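PDB 4YZR: polyketide biosynthesis cytochrome P450 PksS from Bacillus subtilis, which acts as a haem-dependent monooxygenase in the biosynthesis of the antibiotic bacillaene, taking dihydrobacillaene as its substrate. Local coordinates for residues Asp384-Lys389 with Gly395-Pro400; Trp45-Tyr50 with Met54-Asp59; Gln169-Ala174 with Lys194-Lys199. All coordinates share one frame; numbering follows the deposited sequence.

Overall arrangement
The three contacts lie apart in a P450 fold built round one haem, whose iron is probably held axially by Cys-352, and none of them touches another. Contacts 2 and 3 are on opposite sides of the chain's centre, with their own centres about 35 Å apart. Contact 1, in the loop before the last strand, comes nearer to both: its centre is about 26 Å from that of contact 3 and about 29 Å from that of contact 2, and its nearest atoms approach contact 3 to about 6 Å. In contact 2, the side chain of Phe-56 is about 11 Å from the haem; in contact 1, that of Arg-388 is about 12 Å from the bound histidine.

Contact 1 of 3, residues Asp384-Lys389 with Gly395-Pro400; sequences DIQWRK and GLESLP
Trp-387 and Leu-396 leave their backbones in the same way, CG lying beside the backbone N and opposite the carbonyl carbon (chi1 -68° and -70°). Both set out away from the partner segment, yet their ends swing back and meet. Leu-396 CD2 comes to rest over one face of the indole, 3.5 Å from the centroid of the Trp-387 six-membered ring and only 4° off its normal, a clear CH-pi contact. Ile-385 closes on the same methyl, its CG2 just 3.4 Å from Leu-396 CD2, tighter than usual for two carbons. At the edge of the indole, Trp-387 CE3 lies 3.4 Å from Gly-395 O.

Beneath this packing the backbones form a single antiparallel bridge, with Trp-387 and Leu-396 as a non-hydrogen-bonded pair. Glu-397 N donates to Gln-386 O at 2.8 Å, and Arg-388 N to Gly-395 O at 2.8 Å. Two waters extend the pairing, one linking Gln-386 N to Ser-398 O, the other Arg-388 O to Gly-395 N. A third, at the edge of the Arg-388 guanidinium, joins NH1 to Leu-396 O. Helix 228-259 packs on Trp-387 through Ser-252 and Leu-255, and Arg-394 adds a cation-pi contact.

The chain thus turns back hairpin-like, consistent with the C-terminal hairpin of many P450s. One methyl locks its apolar residues together, while two direct bonds and two water bridges join the backbones. Arg-388 NE stays 7.0 Å from Glu-397 OE2, and its NH1 pairs weakly, at long range, with Glu-244, so the arginine's charge probably adds little here.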
loop_
_atom_site.group_PDB
_atom_site.type_symbol
_atom_site.label_atom_id
_atom_site.label_comp_id
_atom_site.label_asym_id
_atom_site.label_seq_id
_atom_site.Cartn_x
_atom_site.Cartn_y
_atom_site.Cartn_z
ATOM N N ASP A 384 -1.415 17.696 -16.764
ATOM C CA ASP A 384 -0.007 17.510 -16.748
ATOM C C ASP A 384 0.503 16.637 -15.555
ATOM O O ASP A 384 1.687 16.416 -15.420
ATOM C CB ASP A 384 0.689 18.856 -16.735
ATOM C CG ASP A 384 0.421 19.619 -18.048
ATOM O OD1 ASP A 384 0.251 18.911 -19.088
ATOM O OD2 ASP A 384 0.394 20.869 -17.983
ATOM N N ILE A 385 -0.455 16.278 -14.713
ATOM C CA ILE A 385 -0.105 15.483 -13.512
ATOM C C ILE A 385 0.419 14.164 -14.027
ATOM O O ILE A 385 -0.186 13.550 -14.920
ATOM C CB ILE A 385 -1.303 15.284 -12.614
ATOM C CG1 ILE A 385 -1.661 16.629 -11.928
ATOM C CG2 ILE A 385 -0.986 14.214 -11.520
ATOM C CD1 ILE A 385 -2.867 16.729 -11.068
ATOM N N GLN A 386 1.522 13.708 -13.488
ATOM C CA GLN A 386 2.246 12.534 -13.968
ATOM C C GLN A 386 2.077 11.399 -12.940
ATOM O O GLN A 386 2.604 11.454 -11.830
ATOM C CB GLN A 386 3.710 12.780 -14.189
ATOM C CG GLN A 386 4.031 13.974 -15.138
ATOM C CD GLN A 386 3.424 13.764 -16.490
ATOM O OE1 GLN A 386 2.677 14.600 -16.983
ATOM N NE2 GLN A 386 3.638 12.598 -17.053
ATOM N N TRP A 387 1.484 10.357 -13.404
ATOM C CA TRP A 387 1.267 9.163 -12.628
ATOM C C TRP A 387 2.219 8.051 -13.029
ATOM O O TRP A 387 2.541 7.908 -14.255
ATOM C CB TRP A 387 -0.157 8.653 -12.822
ATOM C CG TRP A 387 -1.149 9.530 -12.255
ATOM C CD1 TRP A 387 -1.838 10.513 -12.891
ATOM C CD2 TRP A 387 -1.558 9.613 -10.874
ATOM N NE1 TRP A 387 -2.643 11.187 -12.006
ATOM C CE2 TRP A 387 -2.527 10.634 -10.778
ATOM C CE3 TRP A 387 -1.269 8.868 -9.741
ATOM C CZ2 TRP A 387 -3.131 10.955 -9.554
ATOM C CZ3 TRP A 387 -1.851 9.201 -8.548
ATOM C CH2 TRP A 387 -2.675 10.250 -8.466
ATOM N N ARG A 388 2.698 7.228 -12.114
ATOM C CA ARG A 388 3.531 6.068 -12.435
ATOM C C ARG A 388 2.691 5.005 -13.138
ATOM O O ARG A 388 1.480 4.924 -12.990
ATOM C CB ARG A 388 4.077 5.466 -11.183
ATOM C CG ARG A 388 5.050 6.451 -10.531
ATOM C CD ARG A 388 5.509 6.011 -9.178
ATOM N NE ARG A 388 6.474 4.926 -9.222
ATOM C CZ ARG A 388 7.099 4.470 -8.134
ATOM N NH1 ARG A 388 6.812 4.924 -6.907
ATOM N NH2 ARG A 388 7.979 3.494 -8.264
ATOM N N LYS A 389 3.313 4.203 -14.016
ATOM C CA LYS A 389 2.696 3.096 -14.639
ATOM C C LYS A 389 2.698 1.955 -13.660
ATOM O O LYS A 389 3.702 1.389 -13.363
ATOM C CB LYS A 389 3.499 2.747 -15.859
ATOM C CG LYS A 389 2.889 1.630 -16.744
ATOM C CD LYS A 389 3.864 1.168 -17.883
ATOM C CE LYS A 389 3.309 -0.003 -18.695
ATOM N NZ LYS A 389 1.866 0.147 -19.075
ATOM N N GLY A 395 0.008 5.838 -7.933
ATOM C CA GLY A 395 1.013 6.716 -7.337
ATOM C C GLY A 395 1.587 7.736 -8.308
ATOM O O GLY A 395 1.765 7.444 -9.477
ATOM N N LEU A 396 1.928 8.878 -7.756
ATOM C CA LEU A 396 2.488 9.987 -8.557
ATOM C C LEU A 396 3.923 9.794 -8.838
ATOM O O LEU A 396 4.679 9.342 -8.024
ATOM C CB LEU A 396 2.270 11.278 -7.768
ATOM C CG LEU A 396 0.868 11.744 -7.666
ATOM C CD1 LEU A 396 0.632 12.648 -6.457
ATOM C CD2 LEU A 396 0.306 12.348 -8.932
ATOM N N GLU A 397 4.328 10.244 -10.027
ATOM C CA GLU A 397 5.758 10.356 -10.302
ATOM C C GLU A 397 6.393 11.597 -9.680
ATOM O O GLU A 397 7.494 11.522 -9.205
ATOM C CB GLU A 397 5.885 10.409 -11.854
ATOM C CG GLU A 397 7.217 10.434 -12.551
ATOM C CD GLU A 397 6.955 10.426 -14.091
ATOM O OE1 GLU A 397 6.998 11.487 -14.777
ATOM O OE2 GLU A 397 6.583 9.347 -14.638
ATOM N N SER A 398 5.631 12.668 -9.697
ATOM C CA SER A 398 6.059 13.956 -9.123
ATOM C C SER A 398 4.847 14.722 -8.783
ATOM O O SER A 398 3.714 14.495 -9.228
ATOM C CB SER A 398 6.938 14.725 -10.139
ATOM O OG SER A 398 6.202 14.972 -11.267
ATOM N N LEU A 399 5.036 15.734 -7.924
ATOM C CA LEU A 399 3.956 16.561 -7.419
ATOM C C LEU A 399 4.474 17.993 -7.147
ATOM O O LEU A 399 4.797 18.322 -6.013
ATOM C CB LEU A 399 3.270 16.007 -6.183
ATOM C CG LEU A 399 2.076 16.772 -5.619
ATOM C CD1 LEU A 399 1.060 17.030 -6.633
ATOM C CD2 LEU A 399 1.413 16.028 -4.445
ATOM N N PRO A 400 4.564 18.794 -8.265
ATOM C CA PRO A 400 5.044 20.164 -8.061
ATOM C C PRO A 400 4.109 21.034 -7.312
ATOM O O PRO A 400 2.946 21.082 -7.675
ATOM C CB PRO A 400 5.271 20.629 -9.512
ATOM C CG PRO A 400 5.151 19.483 -10.437
ATOM C CD PRO A 400 4.333 18.470 -9.666
HETATM O O HOH W 1 2.609 15.520 -11.590
HETATM O O HOH W 2 -0.134 4.689 -10.858
HETATM O O HOH W 3 4.756 7.125 -6.287
#

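Contact 2 of 3, residues Trp45-Tyr50 with Met54-Asp59; sequences WLITRY and MAFLKD
Ile-47 and Phe-56 meet at about a right angle, the isoleucine coming in over one face of the phenyl ring. Its CD1 reaches Phe-56 CE1 at 3.9 Å, and its other branch, CG2, stands 4.1 Å from Phe-56 CD1. Both branches lie on the same side of the ring, CD1 over it but displaced toward CE1, CG2 out past the rim near the phenyl CD1. Both side chains point across the gap between strand and helix, and the contact is purely apolar.

Tyr-50 and Met-54 are arranged quite differently. They stand on the same helix one turn apart and run side by side, pointing the same way. Met-54 CG touches the tyrosine ring at CE1, 3.7 Å away, from an oblique direction. The bend at chi2 (-68°) leaves the sulfur beside the ring. SD ends 5.1 Å from the centroid of the Tyr-50 ring and 33° off its normal, an oblique Met-aromatic contact. The same CG also rests 3.4 Å from Tyr-50 O.

That carbonyl takes a hydrogen bond from Met-54 N, 2.9 Å from Tyr-50 O, the i to i+4 bond of the first helical turn. Arg-49 occupies the N-cap position, and Asp-323 OD2 accepts from Tyr-50 N. The tyrosine is held at its far end too: OH bonds to Arg-341 O, and Phe-326 stacks on the ring.

Ile-47 and Phe-56 thus join helix 50-58 to strand 42-47, the middle strand of a three-stranded sheet between 30-35 and 312-315, while Tyr-50 and Met-54 pack within the helix's first turn. Ile-313 and Ile-315 of strand 312-315 also pack on Phe-56, which meets Tyr-302 as well, while Phe-347 lies against Met-54.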
loop_
_atom_site.group_PDB
_atom_site.type_symbol
_atom_site.label_atom_id
_atom_site.label_comp_id
_atom_site.label_asym_id
_atom_site.label_seq_id
_atom_site.Cartn_x
_atom_site.Cartn_y
_atom_site.Cartn_z
ATOM N N TRP A 45 -11.666 -12.118 -13.318
ATOM C CA TRP A 45 -12.915 -11.426 -13.087
ATOM C C TRP A 45 -12.667 -10.129 -12.333
ATOM O O TRP A 45 -11.992 -10.168 -11.328
ATOM C CB TRP A 45 -13.894 -12.285 -12.237
ATOM C CG TRP A 45 -14.332 -13.545 -12.948
ATOM C CD1 TRP A 45 -13.701 -14.703 -12.968
ATOM C CD2 TRP A 45 -15.489 -13.682 -13.755
ATOM N NE1 TRP A 45 -14.390 -15.605 -13.739
ATOM C CE2 TRP A 45 -15.487 -14.982 -14.236
ATOM C CE3 TRP A 45 -16.514 -12.828 -14.113
ATOM C CZ2 TRP A 45 -16.482 -15.464 -15.042
ATOM C CZ3 TRP A 45 -17.515 -13.316 -14.913
ATOM C CH2 TRP A 45 -17.483 -14.624 -15.357
ATOM N N LEU A 46 -13.212 -9.050 -12.843
ATOM C CA LEU A 46 -13.151 -7.768 -12.191
ATOM C C LEU A 46 -14.394 -7.561 -11.382
ATOM O O LEU A 46 -15.494 -7.551 -11.943
ATOM C CB LEU A 46 -13.002 -6.646 -13.225
ATOM C CG LEU A 46 -12.955 -5.236 -12.677
ATOM C CD1 LEU A 46 -11.770 -5.029 -11.730
ATOM C CD2 LEU A 46 -13.032 -4.175 -13.806
ATOM N N ILE A 47 -14.267 -7.306 -10.062
ATOM C CA ILE A 47 -15.359 -7.119 -9.131
ATOM C C ILE A 47 -15.339 -5.700 -8.639
ATOM O O ILE A 47 -14.311 -5.290 -8.021
ATOM C CB ILE A 47 -15.175 -8.123 -7.953
ATOM C CG1 ILE A 47 -14.878 -9.537 -8.440
ATOM C CG2 ILE A 47 -16.418 -8.093 -7.015
ATOM C CD1 ILE A 47 -15.924 -10.172 -9.318
ATOM N N THR A 48 -16.316 -4.863 -8.981
ATOM C CA THR A 48 -16.282 -3.453 -8.701
ATOM C C THR A 48 -17.193 -2.880 -7.700
ATOM O O THR A 48 -17.020 -1.755 -7.262
ATOM C CB THR A 48 -16.344 -2.641 -9.988
ATOM O OG1 THR A 48 -17.349 -3.266 -10.825
ATOM C CG2 THR A 48 -15.023 -2.727 -10.711
ATOM N N ARG A 49 -18.288 -3.620 -7.353
ATOM C CA ARG A 49 -19.150 -3.151 -6.283
ATOM C C ARG A 49 -18.691 -3.509 -4.876
ATOM O O ARG A 49 -18.072 -4.538 -4.703
ATOM C CB ARG A 49 -20.537 -3.782 -6.414
ATOM C CG ARG A 49 -21.366 -3.223 -7.595
ATOM C CD ARG A 49 -22.583 -4.173 -7.843
ATOM N NE ARG A 49 -23.441 -4.278 -6.646
ATOM C CZ ARG A 49 -24.531 -3.566 -6.423
ATOM N NH1 ARG A 49 -25.198 -3.716 -5.283
ATOM N NH2 ARG A 49 -24.956 -2.628 -7.282
ATOM N N TYR A 50 -19.050 -2.698 -3.898
ATOM C CA TYR A 50 -18.625 -2.944 -2.526
ATOM C C TYR A 50 -19.201 -4.263 -2.010
ATOM O O TYR A 50 -18.531 -5.067 -1.387
ATOM C CB TYR A 50 -19.058 -1.792 -1.642
ATOM C CG TYR A 50 -18.579 -1.822 -0.231
ATOM C CD1 TYR A 50 -19.191 -2.554 0.774
ATOM C CD2 TYR A 50 -17.501 -1.006 0.160
ATOM C CE1 TYR A 50 -18.796 -2.497 2.076
ATOM C CE2 TYR A 50 -17.098 -0.941 1.492
ATOM C CZ TYR A 50 -17.761 -1.681 2.448
ATOM O OH TYR A 50 -17.415 -1.583 3.785
ATOM N N MET A 54 -16.929 -7.411 -0.940
ATOM C CA MET A 54 -17.035 -8.059 0.394
ATOM C C MET A 54 -17.307 -9.513 0.294
ATOM O O MET A 54 -16.666 -10.285 1.035
ATOM C CB MET A 54 -18.016 -7.336 1.326
ATOM C CG MET A 54 -17.631 -5.977 1.773
ATOM S SD MET A 54 -16.189 -6.076 2.869
ATOM C CE MET A 54 -16.642 -7.205 4.084
ATOM N N ALA A 55 -18.213 -9.915 -0.543
ATOM C CA ALA A 55 -18.522 -11.363 -0.658
ATOM C C ALA A 55 -17.276 -12.122 -1.073
ATOM O O ALA A 55 -16.873 -13.162 -0.488
ATOM C CB ALA A 55 -19.598 -11.578 -1.674
ATOM N N PHE A 56 -16.524 -11.661 -2.064
ATOM C CA PHE A 56 -15.302 -12.343 -2.500
ATOM C C PHE A 56 -14.198 -12.284 -1.519
ATOM O O PHE A 56 -13.384 -13.240 -1.451
ATOM C CB PHE A 56 -14.845 -11.838 -3.873
ATOM C CG PHE A 56 -15.626 -12.435 -5.009
ATOM C CD1 PHE A 56 -16.792 -11.856 -5.465
ATOM C CD2 PHE A 56 -15.168 -13.615 -5.630
ATOM C CE1 PHE A 56 -17.524 -12.437 -6.506
ATOM C CE2 PHE A 56 -15.886 -14.134 -6.701
ATOM C CZ PHE A 56 -17.075 -13.565 -7.072
ATOM N N LEU A 57 -14.110 -11.272 -0.672
ATOM C CA LEU A 57 -13.091 -11.215 0.394
ATOM C C LEU A 57 -13.327 -12.200 1.504
ATOM O O LEU A 57 -12.369 -12.561 2.184
ATOM C CB LEU A 57 -12.966 -9.743 0.869
ATOM C CG LEU A 57 -12.334 -8.792 -0.103
ATOM C CD1 LEU A 57 -12.507 -7.347 0.312
ATOM C CD2 LEU A 57 -10.854 -9.104 -0.241
ATOM N N LYS A 58 -14.540 -12.633 1.661
ATOM C CA LYS A 58 -14.925 -13.599 2.712
ATOM C C LYS A 58 -15.088 -14.989 2.173
ATOM O O LYS A 58 -15.372 -15.903 2.970
ATOM C CB LYS A 58 -16.310 -13.118 3.277
ATOM C CG LYS A 58 -16.124 -11.811 4.029
ATOM C CD LYS A 58 -17.373 -11.559 4.861
ATOM C CE LYS A 58 -18.242 -10.466 4.351
ATOM N NZ LYS A 58 -18.658 -9.672 5.545
ATOM N N ASP A 59 -15.022 -15.214 0.890
ATOM C CA ASP A 59 -15.469 -16.478 0.288
ATOM C C ASP A 59 -14.293 -17.459 0.380
ATOM O O ASP A 59 -13.231 -17.291 -0.162
ATOM C CB ASP A 59 -15.785 -16.176 -1.176
ATOM C CG ASP A 59 -16.416 -17.307 -1.895
ATOM O OD1 ASP A 59 -16.214 -18.515 -1.514
ATOM O OD2 ASP A 59 -16.999 -17.125 -2.988
#

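Contact 3 of 3, residues Gln169-Ala174 with Lys194-Lys199; sequences QIWTNA and KDYIAK
Helices 165-175 and 183-206 probably correspond to the F and G helices of the P450 fold, the pair that in this family generally helps to cover the substrate side of the haem. Between residues 169-174 and 194-199 they meet through one aromatic pair, Trp-171 from the first and Tyr-196 from the second. The backbones stay well apart, the two CA atoms being 10.0 Å from each other, so within these segments the two side chains alone bridge the gap, close to the surface.

Each side chain points at the opposite helix, and the two cross at about a right angle. Trp-171 holds CG beside its backbone N (chi1 -70°), which carries the six-membered part of the indole outward to the tyrosine. In Tyr-196, CG lies opposite the backbone N instead (chi1 175°), offering the root of the ring to the tryptophan. The rings meet obliquely, planes at 49°, and the centroid of the Trp-171 six-membered ring is 5.2 Å from that of the Tyr-196 ring.

Polar partners hold both rings from outside the pair. Tyr-196 OH bonds to Asp-164 OD2 just ahead of helix 165-175, giving the two helix regions a further, polar link, while Trp-171 NE1 makes a weak hydrogen bond to Glu-192 OE1, one turn before Tyr-196. Helix 228-259 touches both helices: Val-239 and Leu-243 meet Thr-172, and Tyr-232 meets Lys-194 and Ala-198.

The touching itself falls to the far rim of the indole. CZ3 lies over one face of the tyrosine ring, 3.4 Å from Tyr-196 CG and 3.5 Å from Tyr-196 CB, with Trp-171 CH2 following at 3.7 Å from that same CB.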
loop_
_atom_site.group_PDB
_atom_site.type_symbol
_atom_site.label_atom_id
_atom_site.label_comp_id
_atom_site.label_asym_id
_atom_site.label_seq_id
_atom_site.Cartn_x
_atom_site.Cartn_y
_atom_site.Cartn_z
ATOM N N GLN A 169 18.155 1.845 -0.606
ATOM C CA GLN A 169 17.210 2.543 -1.487
ATOM C C GLN A 169 17.343 1.971 -2.859
ATOM O O GLN A 169 16.336 1.668 -3.571
ATOM C CB GLN A 169 17.404 4.033 -1.426
ATOM C CG GLN A 169 16.306 4.747 -2.291
ATOM C CD GLN A 169 16.185 6.178 -1.864
ATOM O OE1 GLN A 169 17.159 6.926 -1.895
ATOM N NE2 GLN A 169 15.006 6.556 -1.361
ATOM N N ILE A 170 18.545 1.799 -3.383
ATOM C CA ILE A 170 18.710 1.239 -4.727
ATOM C C ILE A 170 18.150 -0.128 -4.813
ATOM O O ILE A 170 17.385 -0.433 -5.753
ATOM C CB ILE A 170 20.202 1.237 -5.200
ATOM C CG1 ILE A 170 20.724 2.644 -5.252
ATOM C CG2 ILE A 170 20.385 0.497 -6.518
ATOM C CD1 ILE A 170 22.291 2.691 -5.425
ATOM N N TRP A 171 18.416 -1.027 -3.869
ATOM C CA TRP A 171 17.907 -2.341 -3.941
ATOM C C TRP A 171 16.356 -2.378 -3.864
ATOM O O TRP A 171 15.734 -3.112 -4.606
ATOM C CB TRP A 171 18.437 -3.214 -2.827
ATOM C CG TRP A 171 19.859 -3.580 -2.911
ATOM C CD1 TRP A 171 20.550 -3.942 -4.017
ATOM C CD2 TRP A 171 20.711 -3.795 -1.779
ATOM N NE1 TRP A 171 21.864 -4.284 -3.632
ATOM C CE2 TRP A 171 21.967 -4.226 -2.271
ATOM C CE3 TRP A 171 20.543 -3.641 -0.417
ATOM C CZ2 TRP A 171 23.052 -4.498 -1.396
ATOM C CZ3 TRP A 171 21.655 -3.923 0.439
ATOM C CH2 TRP A 171 22.835 -4.342 -0.051
ATOM N N THR A 172 15.829 -1.610 -2.900
ATOM C CA THR A 172 14.356 -1.674 -2.649
ATOM C C THR A 172 13.606 -1.117 -3.815
ATOM O O THR A 172 12.531 -1.640 -4.194
ATOM C CB THR A 172 13.971 -1.073 -1.335
ATOM O OG1 THR A 172 14.387 0.287 -1.291
ATOM C CG2 THR A 172 14.529 -1.899 -0.163
ATOM N N ASN A 173 14.129 -0.077 -4.470
ATOM C CA ASN A 173 13.534 0.400 -5.715
ATOM C C ASN A 173 13.589 -0.611 -6.854
ATOM O O ASN A 173 12.607 -0.857 -7.614
ATOM C CB ASN A 173 14.175 1.679 -6.169
ATOM C CG ASN A 173 13.772 2.862 -5.418
ATOM O OD1 ASN A 173 12.844 2.832 -4.604
ATOM N ND2 ASN A 173 14.526 3.922 -5.588
ATOM N N ALA A 174 14.729 -1.252 -7.052
ATOM C CA ALA A 174 14.877 -2.198 -8.142
ATOM C C ALA A 174 14.110 -3.436 -7.927
ATOM O O ALA A 174 13.590 -4.086 -8.884
ATOM C CB ALA A 174 16.368 -2.509 -8.330
ATOM N N LYS A 194 18.172 -10.048 -0.128
ATOM C CA LYS A 194 18.222 -11.227 0.730
ATOM C C LYS A 194 19.512 -11.461 1.412
ATOM O O LYS A 194 19.576 -11.747 2.575
ATOM C CB LYS A 194 17.869 -12.462 -0.119
ATOM C CG LYS A 194 17.929 -13.754 0.680
ATOM C CD LYS A 194 18.189 -14.910 -0.271
ATOM C CE LYS A 194 18.373 -16.239 0.424
ATOM N NZ LYS A 194 17.482 -17.281 -0.169
ATOM N N ASP A 195 20.624 -11.266 0.675
ATOM C CA ASP A 195 21.940 -11.496 1.297
ATOM C C ASP A 195 22.249 -10.457 2.350
ATOM O O ASP A 195 22.845 -10.728 3.381
ATOM C CB ASP A 195 23.062 -11.543 0.249
ATOM C CG ASP A 195 22.960 -12.736 -0.658
ATOM O OD1 ASP A 195 22.522 -13.810 -0.166
ATOM O OD2 ASP A 195 23.369 -12.618 -1.866
ATOM N N TYR A 196 21.757 -9.197 2.105
ATOM C CA TYR A 196 21.968 -8.174 3.026
ATOM C C TYR A 196 21.182 -8.472 4.336
ATOM O O TYR A 196 21.681 -8.327 5.443
ATOM C CB TYR A 196 21.564 -6.789 2.408
ATOM C CG TYR A 196 21.654 -5.690 3.329
ATOM C CD1 TYR A 196 22.859 -5.087 3.700
ATOM C CD2 TYR A 196 20.494 -5.122 3.868
ATOM C CE1 TYR A 196 22.866 -4.043 4.617
ATOM C CE2 TYR A 196 20.500 -4.093 4.709
ATOM C CZ TYR A 196 21.704 -3.517 5.155
ATOM O OH TYR A 196 21.774 -2.480 6.073
ATOM N N ILE A 197 19.894 -8.788 4.184
ATOM C CA ILE A 197 19.141 -9.038 5.397
ATOM C C ILE A 197 19.562 -10.302 6.119
ATOM O O ILE A 197 19.508 -10.325 7.311
ATOM C CB ILE A 197 17.620 -8.968 5.138
ATOM C CG1 ILE A 197 17.137 -9.983 4.257
ATOM C CG2 ILE A 197 17.146 -7.528 4.739
ATOM C CD1 ILE A 197 15.586 -10.200 4.299
ATOM N N ALA A 198 20.099 -11.247 5.370
ATOM C CA ALA A 198 20.613 -12.480 6.038
ATOM C C ALA A 198 21.762 -12.142 6.963
ATOM O O ALA A 198 21.865 -12.677 8.040
ATOM C CB ALA A 198 21.052 -13.511 5.023
ATOM N N LYS A 199 22.642 -11.227 6.573
ATOM C CA LYS A 199 23.706 -10.772 7.485
ATOM C C LYS A 199 23.172 -10.088 8.722
ATOM O O LYS A 199 23.546 -10.330 9.851
ATOM C CB LYS A 199 24.689 -9.865 6.784
ATOM C CG LYS A 199 25.775 -9.310 7.727
ATOM C CD LYS A 199 26.681 -8.304 7.032
ATOM C CE LYS A 199 27.475 -7.438 8.021
ATOM N NZ LYS A 199 28.037 -8.165 9.203
#